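Local coordinates for TENA/THI-4 protein (Shewanella denitrificans OS217, PDB 3DDE) that is of unknown function but adopts an all-helical heme oxygenase-like fold and may act as an oxidoreductase, at residues T52-G63 / C77-E88. Numbering follows the deposited sequence.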
ATOM      1  N   THR A  52      -6.089  18.964  -4.428  1.00 51.36           N
ATOM      2  CA  THR A  52      -7.082  18.511  -5.400  1.00 51.41           C
ATOM      3  C   THR A  52      -6.497  17.427  -6.302  1.00 51.47           C
ATOM      4  O   THR A  52      -7.204  16.535  -6.751  1.00 52.26           O
ATOM      5  CB  THR A  52      -7.646  19.723  -6.221  1.00 50.85           C
ATOM      6  OG1 THR A  52      -8.414  20.533  -5.329  1.00 52.02           O
ATOM      7  CG2 THR A  52      -8.546  19.278  -7.347  1.00 49.61           C
ATOM      8  N   LYS A  53      -5.202  17.547  -6.557  1.00 51.86           N
ATOM      9  CA  LYS A  53      -4.408  16.634  -7.371  1.00 53.27           C
ATOM     10  C   LYS A  53      -4.495  15.173  -6.887  1.00 52.26           C
ATOM     11  O   LYS A  53      -4.345  14.228  -7.675  1.00 51.89           O
ATOM     12  CB  LYS A  53      -2.971  17.151  -7.258  1.00 54.59           C
ATOM     13  CG  LYS A  53      -1.875  16.452  -8.006  1.00 56.30           C
ATOM     14  CD  LYS A  53      -0.558  17.291  -7.937  1.00 56.50           C
ATOM     15  CE  LYS A  53      -0.079  17.617  -6.492  1.00 57.03           C
ATOM     16  NZ  LYS A  53       1.064  18.635  -6.462  1.00 56.73           N
ATOM     17  N   HIS A  54      -4.760  14.996  -5.591  1.00 51.15           N
ATOM     18  CA  HIS A  54      -4.814  13.673  -4.985  1.00 50.84           C
ATOM     19  C   HIS A  54      -6.214  13.104  -4.732  1.00 51.40           C
ATOM     20  O   HIS A  54      -6.338  11.947  -4.342  1.00 52.00           O
ATOM     21  CB  HIS A  54      -4.028  13.691  -3.659  1.00 50.14           C
ATOM     22  CG  HIS A  54      -2.560  13.930  -3.832  1.00 49.67           C
ATOM     23  ND1 HIS A  54      -1.684  12.933  -4.208  1.00 49.29           N
ATOM     24  CD2 HIS A  54      -1.816  15.054  -3.698  1.00 49.05           C
ATOM     25  CE1 HIS A  54      -0.463  13.429  -4.292  1.00 48.64           C
ATOM     26  NE2 HIS A  54      -0.515  14.715  -3.993  1.00 49.05           N
ATOM     27  N   ASN A  55      -7.261  13.887  -4.976  1.00 51.57           N
ATOM     28  CA  ASN A  55      -8.612  13.449  -4.620  1.00 52.28           C
ATOM     29  C   ASN A  55      -9.189  12.265  -5.391  1.00 51.74           C
ATOM     30  O   ASN A  55      -9.827  11.390  -4.776  1.00 51.03           O
ATOM     31  CB  ASN A  55      -9.564  14.648  -4.534  1.00 52.29           C
ATOM     32  CG  ASN A  55      -9.347  15.455  -3.262  1.00 52.67           C
ATOM     33  OD1 ASN A  55      -8.564  15.063  -2.361  1.00 54.54           O
ATOM     34  ND2 ASN A  55     -10.037  16.556  -3.161  1.00 52.41           N
ATOM     35  N   ALA A  56      -8.953  12.228  -6.703  1.00 51.04           N
ATOM     36  CA  ALA A  56      -9.378  11.110  -7.522  1.00 50.73           C
ATOM     37  C   ALA A  56      -8.697   9.839  -7.019  1.00 50.89           C
ATOM     38  O   ALA A  56      -9.316   8.794  -6.921  1.00 50.46           O
ATOM     39  CB  ALA A  56      -9.040  11.351  -9.011  1.00 50.48           C
ATOM     40  N   LYS A  57      -7.415   9.962  -6.701  1.00 51.47           N
ATOM     41  CA  LYS A  57      -6.594   8.846  -6.243  1.00 51.27           C
ATOM     42  C   LYS A  57      -7.032   8.300  -4.894  1.00 50.64           C
ATOM     43  O   LYS A  57      -7.225   7.098  -4.775  1.00 49.70           O
ATOM     44  CB  LYS A  57      -5.145   9.268  -6.174  1.00 51.90           C
ATOM     45  CG  LYS A  57      -4.563   9.606  -7.516  1.00 52.47           C
ATOM     46  CD  LYS A  57      -3.096   9.933  -7.379  1.00 53.90           C
ATOM     47  CE  LYS A  57      -2.509  10.194  -8.723  1.00 55.41           C
ATOM     48  NZ  LYS A  57      -1.033  10.149  -8.673  1.00 57.34           N
ATOM     49  N   ASN A  58      -7.214   9.161  -3.892  1.00 49.76           N
ATOM     50  CA  ASN A  58      -7.653   8.666  -2.606  1.00 50.36           C
ATOM     51  C   ASN A  58      -9.120   8.159  -2.611  1.00 50.07           C
ATOM     52  O   ASN A  58      -9.465   7.261  -1.833  1.00 49.08           O
ATOM     53  CB  ASN A  58      -7.272   9.606  -1.425  1.00 51.71           C
ATOM     54  CG  ASN A  58      -7.895  11.004  -1.500  1.00 51.99           C
ATOM     55  OD1 ASN A  58      -9.104  11.192  -1.734  1.00 51.53           O
ATOM     56  ND2 ASN A  58      -7.069  11.987  -1.218  1.00 52.26           N
ATOM     57  N   GLN A  59      -9.955   8.688  -3.516  1.00 49.95           N
ATOM     58  CA  GLN A  59     -11.313   8.182  -3.689  1.00 49.91           C
ATOM     59  C   GLN A  59     -11.268   6.756  -4.268  1.00 50.11           C
ATOM     60  O   GLN A  59     -11.973   5.860  -3.794  1.00 49.98           O
ATOM     61  CB  GLN A  59     -12.127   9.102  -4.607  1.00 50.53           C
ATOM     62  CG  GLN A  59     -13.543   8.638  -4.913  1.00 50.84           C
ATOM     63  CD  GLN A  59     -14.378   8.403  -3.661  1.00 52.13           C
ATOM     64  OE1 GLN A  59     -15.100   9.297  -3.209  1.00 53.33           O
ATOM     65  NE2 GLN A  59     -14.241   7.217  -3.062  1.00 52.76           N
ATOM     66  N   ALA A  60     -10.445   6.545  -5.288  1.00 49.40           N
ATOM     67  CA  ALA A  60     -10.299   5.217  -5.878  1.00 50.52           C
ATOM     68  C   ALA A  60      -9.741   4.224  -4.842  1.00 50.46           C
ATOM     69  O   ALA A  60     -10.084   3.049  -4.851  1.00 50.38           O
ATOM     70  CB  ALA A  60      -9.404   5.258  -7.152  1.00 49.23           C
ATOM     71  N   LEU A  61      -8.912   4.716  -3.929  1.00 50.65           N
ATOM     72  CA  LEU A  61      -8.294   3.869  -2.906  1.00 50.75           C
ATOM     73  C   LEU A  61      -9.307   3.207  -1.951  1.00 51.03           C
ATOM     74  O   LEU A  61      -9.106   2.062  -1.525  1.00 50.78           O
ATOM     75  CB  LEU A  61      -7.243   4.681  -2.143  1.00 50.87           C
ATOM     76  CG  LEU A  61      -6.228   3.958  -1.260  1.00 50.92           C
ATOM     77  CD1 LEU A  61      -5.491   2.836  -2.019  1.00 49.78           C
ATOM     78  CD2 LEU A  61      -5.252   4.995  -0.705  1.00 50.96           C
ATOM     79  N   VAL A  62     -10.392   3.914  -1.620  1.00 51.52           N
ATOM     80  CA  VAL A  62     -11.454   3.338  -0.790  1.00 50.57           C
ATOM     81  C   VAL A  62     -11.957   2.021  -1.423  1.00 51.01           C
ATOM     82  O   VAL A  62     -12.190   1.022  -0.721  1.00 50.66           O
ATOM     83  CB  VAL A  62     -12.671   4.298  -0.648  1.00 50.32           C
ATOM     84  CG1 VAL A  62     -13.799   3.652   0.210  1.00 49.23           C
ATOM     85  CG2 VAL A  62     -12.249   5.689  -0.099  1.00 48.67           C
ATOM     86  N   GLY A  63     -12.134   2.033  -2.745  1.00 50.12           N
ATOM     87  CA  GLY A  63     -12.622   0.858  -3.481  1.00 50.23           C
ATOM     88  C   GLY A  63     -11.637  -0.298  -3.559  1.00 50.59           C
ATOM     89  O   GLY A  63     -12.026  -1.450  -3.655  1.00 51.08           O
ATOM     90  N   CYS A  77     -17.130   4.674  -5.857  1.00 50.42           N
ATOM     91  CA  CYS A  77     -15.727   5.063  -5.668  1.00 49.96           C
ATOM     92  C   CYS A  77     -14.967   5.239  -6.971  1.00 49.79           C
ATOM     93  O   CYS A  77     -14.256   6.228  -7.138  1.00 49.12           O
ATOM     94  CB  CYS A  77     -14.988   4.045  -4.807  1.00 49.91           C
ATOM     95  SG  CYS A  77     -15.544   4.051  -3.121  1.00 50.96           S
ATOM     96  N   PHE A  78     -15.100   4.280  -7.887  1.00 49.71           N
ATOM     97  CA  PHE A  78     -14.383   4.365  -9.156  1.00 49.70           C
ATOM     98  C   PHE A  78     -15.014   5.384 -10.080  1.00 49.89           C
ATOM     99  O   PHE A  78     -14.311   6.098 -10.801  1.00 49.80           O
ATOM    100  CB  PHE A  78     -14.230   2.998  -9.835  1.00 48.71           C
ATOM    101  CG  PHE A  78     -13.474   1.983  -9.001  1.00 48.61           C
ATOM    102  CD1 PHE A  78     -12.375   2.353  -8.234  1.00 48.49           C
ATOM    103  CD2 PHE A  78     -13.832   0.652  -9.024  1.00 48.43           C
ATOM    104  CE1 PHE A  78     -11.678   1.396  -7.485  1.00 48.88           C
ATOM    105  CE2 PHE A  78     -13.136  -0.290  -8.281  1.00 48.01           C
ATOM    106  CZ  PHE A  78     -12.067   0.073  -7.533  1.00 47.84           C
ATOM    107  N   HIS A  79     -16.340   5.467 -10.055  1.00 50.53           N
ATOM    108  CA  HIS A  79     -17.022   6.454 -10.868  1.00 50.85           C
ATOM    109  C   HIS A  79     -16.590   7.854 -10.490  1.00 50.43           C
ATOM    110  O   HIS A  79     -16.239   8.649 -11.363  1.00 50.07           O
ATOM    111  CB  HIS A  79     -18.539   6.376 -10.724  1.00 51.74           C
ATOM    112  CG  HIS A  79     -19.247   7.549 -11.334  1.00 51.65           C
ATOM    113  ND1 HIS A  79     -19.263   7.780 -12.691  1.00 51.93           N
ATOM    114  CD2 HIS A  79     -19.931   8.571 -10.768  1.00 51.80           C
ATOM    115  CE1 HIS A  79     -19.940   8.887 -12.938  1.00 52.31           C
ATOM    116  NE2 HIS A  79     -20.351   9.391 -11.788  1.00 52.07           N
ATOM    117  N   HIS A  80     -16.640   8.164  -9.200  1.00 50.23           N
ATOM    118  CA  HIS A  80     -16.250   9.493  -8.751  1.00 51.26           C
ATOM    119  C   HIS A  80     -14.781   9.805  -8.892  1.00 51.67           C
ATOM    120  O   HIS A  80     -14.434  10.964  -9.117  1.00 52.48           O
ATOM    121  CB  HIS A  80     -16.807   9.822  -7.365  1.00 51.98           C
ATOM    122  CG  HIS A  80     -18.236  10.228  -7.422  1.00 52.92           C
ATOM    123  ND1 HIS A  80     -18.616  11.530  -7.661  1.00 53.74           N
ATOM    124  CD2 HIS A  80     -19.376   9.497  -7.421  1.00 53.38           C
ATOM    125  CE1 HIS A  80     -19.932  11.591  -7.746  1.00 53.83           C
ATOM    126  NE2 HIS A  80     -20.417  10.370  -7.611  1.00 53.73           N
ATOM    127  N   ALA A  81     -13.925   8.791  -8.788  1.00 51.21           N
ATOM    128  CA  ALA A  81     -12.485   8.966  -9.013  1.00 50.89           C
ATOM    129  C   ALA A  81     -12.314   9.384 -10.485  1.00 50.08           C
ATOM    130  O   ALA A  81     -11.531  10.278 -10.811  1.00 49.93           O
ATOM    131  CB  ALA A  81     -11.711   7.651  -8.716  1.00 49.24           C
ATOM    132  N   HIS A  82     -13.058   8.732 -11.368  1.00 49.57           N
ATOM    133  CA  HIS A  82     -13.017   9.069 -12.792  1.00 50.47           C
ATOM    134  C   HIS A  82     -13.493  10.505 -13.052  1.00 51.25           C
ATOM    135  O   HIS A  82     -12.895  11.227 -13.854  1.00 51.95           O
ATOM    136  CB  HIS A  82     -13.868   8.085 -13.582  1.00 49.81           C
ATOM    137  CG  HIS A  82     -14.016   8.423 -15.031  1.00 49.33           C
ATOM    138  ND1 HIS A  82     -15.238   8.672 -15.608  1.00 49.46           N
ATOM    139  CD2 HIS A  82     -13.097   8.553 -16.017  1.00 49.19           C
ATOM    140  CE1 HIS A  82     -15.070   8.912 -16.898  1.00 50.09           C
ATOM    141  NE2 HIS A  82     -13.778   8.855 -17.170  1.00 49.65           N
ATOM    142  N   GLU A  83     -14.567  10.906 -12.372  1.00 52.37           N
ATOM    143  CA  GLU A  83     -15.111  12.265 -12.504  1.00 53.31           C
ATOM    144  C   GLU A  83     -14.155  13.336 -11.975  1.00 52.76           C
ATOM    145  O   GLU A  83     -14.057  14.418 -12.563  1.00 51.60           O
ATOM    146  CB  GLU A  83     -16.488  12.391 -11.835  1.00 54.97           C
ATOM    147  CG  GLU A  83     -17.574  11.657 -12.580  1.00 56.16           C
ATOM    148  CD  GLU A  83     -17.672  12.122 -14.021  1.00 57.95           C
ATOM    149  OE1 GLU A  83     -18.035  13.304 -14.246  1.00 59.36           O
ATOM    150  OE2 GLU A  83     -17.389  11.298 -14.928  1.00 59.05           O
ATOM    151  N   GLU A  84     -13.442  13.029 -10.886  1.00 52.15           N
ATOM    152  CA  GLU A  84     -12.475  13.966 -10.315  1.00 52.80           C
ATOM    153  C   GLU A  84     -11.140  14.049 -11.046  1.00 51.65           C
ATOM    154  O   GLU A  84     -10.428  15.024 -10.891  1.00 50.98           O
ATOM    155  CB  GLU A  84     -12.173  13.616  -8.853  1.00 55.05           C
ATOM    156  CG  GLU A  84     -13.353  13.789  -7.946  1.00 57.52           C
ATOM    157  CD  GLU A  84     -13.861  15.216  -7.947  1.00 58.98           C
ATOM    158  OE1 GLU A  84     -13.167  16.082  -7.369  1.00 60.75           O
ATOM    159  OE2 GLU A  84     -14.946  15.462  -8.523  1.00 60.04           O
ATOM    160  N   ALA A  85     -10.776  13.028 -11.813  1.00 51.36           N
ATOM    161  CA  ALA A  85      -9.457  13.016 -12.458  1.00 51.39           C
ATOM    162  C   ALA A  85      -9.198  14.275 -13.295  1.00 52.02           C
ATOM    163  O   ALA A  85     -10.013  14.659 -14.145  1.00 51.82           O
ATOM    164  CB  ALA A  85      -9.240  11.749 -13.284  1.00 49.91           C
ATOM    165  N   GLY A  86      -8.068  14.925 -13.007  1.00 52.54           N
ATOM    166  CA  GLY A  86      -7.647  16.136 -13.697  1.00 53.31           C
ATOM    167  C   GLY A  86      -8.237  17.456 -13.201  1.00 53.28           C
ATOM    168  O   GLY A  86      -7.794  18.528 -13.633  1.00 53.38           O
ATOM    169  N   HIS A  87      -9.205  17.390 -12.286  1.00 53.29           N
ATOM    170  CA  HIS A  87      -9.865  18.579 -11.738  0.50 53.40           C
ATOM    171  C   HIS A  87      -8.857  19.648 -11.289  1.00 53.15           C
ATOM    172  O   HIS A  87      -9.152  20.845 -11.352  1.00 53.51           O
ATOM    173  CB  HIS A  87     -10.798  18.162 -10.587  0.50 53.79           C
ATOM    174  CG  HIS A  87     -11.656  19.267 -10.051  0.50 54.02           C
ATOM    175  ND1 HIS A  87     -12.550  19.965 -10.833  0.50 54.70           N
ATOM    176  CD2 HIS A  87     -11.807  19.744  -8.793  0.50 54.26           C
ATOM    177  CE1 HIS A  87     -13.181  20.856 -10.089  0.50 54.65           C
ATOM    178  NE2 HIS A  87     -12.753  20.738  -8.846  0.50 54.35           N
ATOM    179  N   GLU A  88      -7.672  19.218 -10.843  1.00 52.25           N
ATOM    180  CA  GLU A  88      -6.628  20.166 -10.423  1.00 51.73           C
ATOM    181  C   GLU A  88      -6.170  21.065 -11.590  1.00 51.71           C
ATOM    182  O   GLU A  88      -5.699  22.184 -11.386  1.00 52.04           O
ATOM    183  CB  GLU A  88      -5.412  19.457  -9.774  1.00 51.99           C
ATOM    184  CG  GLU A  88      -4.390  18.726 -10.696  1.00 51.60           C
ATOM    185  CD  GLU A  88      -4.872  17.385 -11.231  1.00 51.41           C
ATOM    186  OE1 GLU A  88      -5.972  16.948 -10.832  1.00 51.76           O
ATOM    187  OE2 GLU A  88      -4.144  16.769 -12.058  1.00 51.54           O
TER
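Ala-56 and Ala-81 mark where helices 55-63 and 77-84 come nearest: their CA atoms lie 4.1 Å apart, and the segment axes approach to 7.8 Å at 170°, a nearly antiparallel pairing. So short a spacing depends on small side chains. The methyl of Ala-81 meets the backbone of the facing helix, CB to Ala-56 O 3.2 Å, and also abuts Ala-60 CB at 3.7 Å. Toward Gly-63, Phe-78 turns its ring edge to a backbone carbonyl, CE1 lying 3.5 Å from Ala-60 O. Phe-78 also packs on Ala-60 of a second subunit, so the helix pair contributes to the subunit interface.

Gln-59 lies across Cys-77: with CG anti to the backbone N (chi1 177°) and a bend at chi2, its CG rests on Cys-77 O and its NE2 sits 3.4 Å from Cys-77 SG. Cutting Gln-59 back to an alanine is likely to open a gap over Cys-77 and deprive its sulfur of the amide neighbour, leaving Val-62 as its side-chain partner from this helix.

Beyond Glu-84 the backbones stand farther apart, Lys-53 CA to Glu-88 CA 5.2 Å, and Lys-53, His-87 and Glu-88 are partly exposed, although Thr-52 is buried. Here a type II turn, Glu-84 to His-87, redirects the chain, and Thr-52 CG2 touches the His-87 ring at CD2, while Glu-88 CG lies 4.0 Å from Lys-53 CB. Lys-53 NZ is hydrogen-bonded instead to His-50 ND1. With no hydrogen bond or salt bridge between the segments, cohesion across the contact probably rests on close van der Waals packing and the burial of 657 Å² of surface, not on directional bonds.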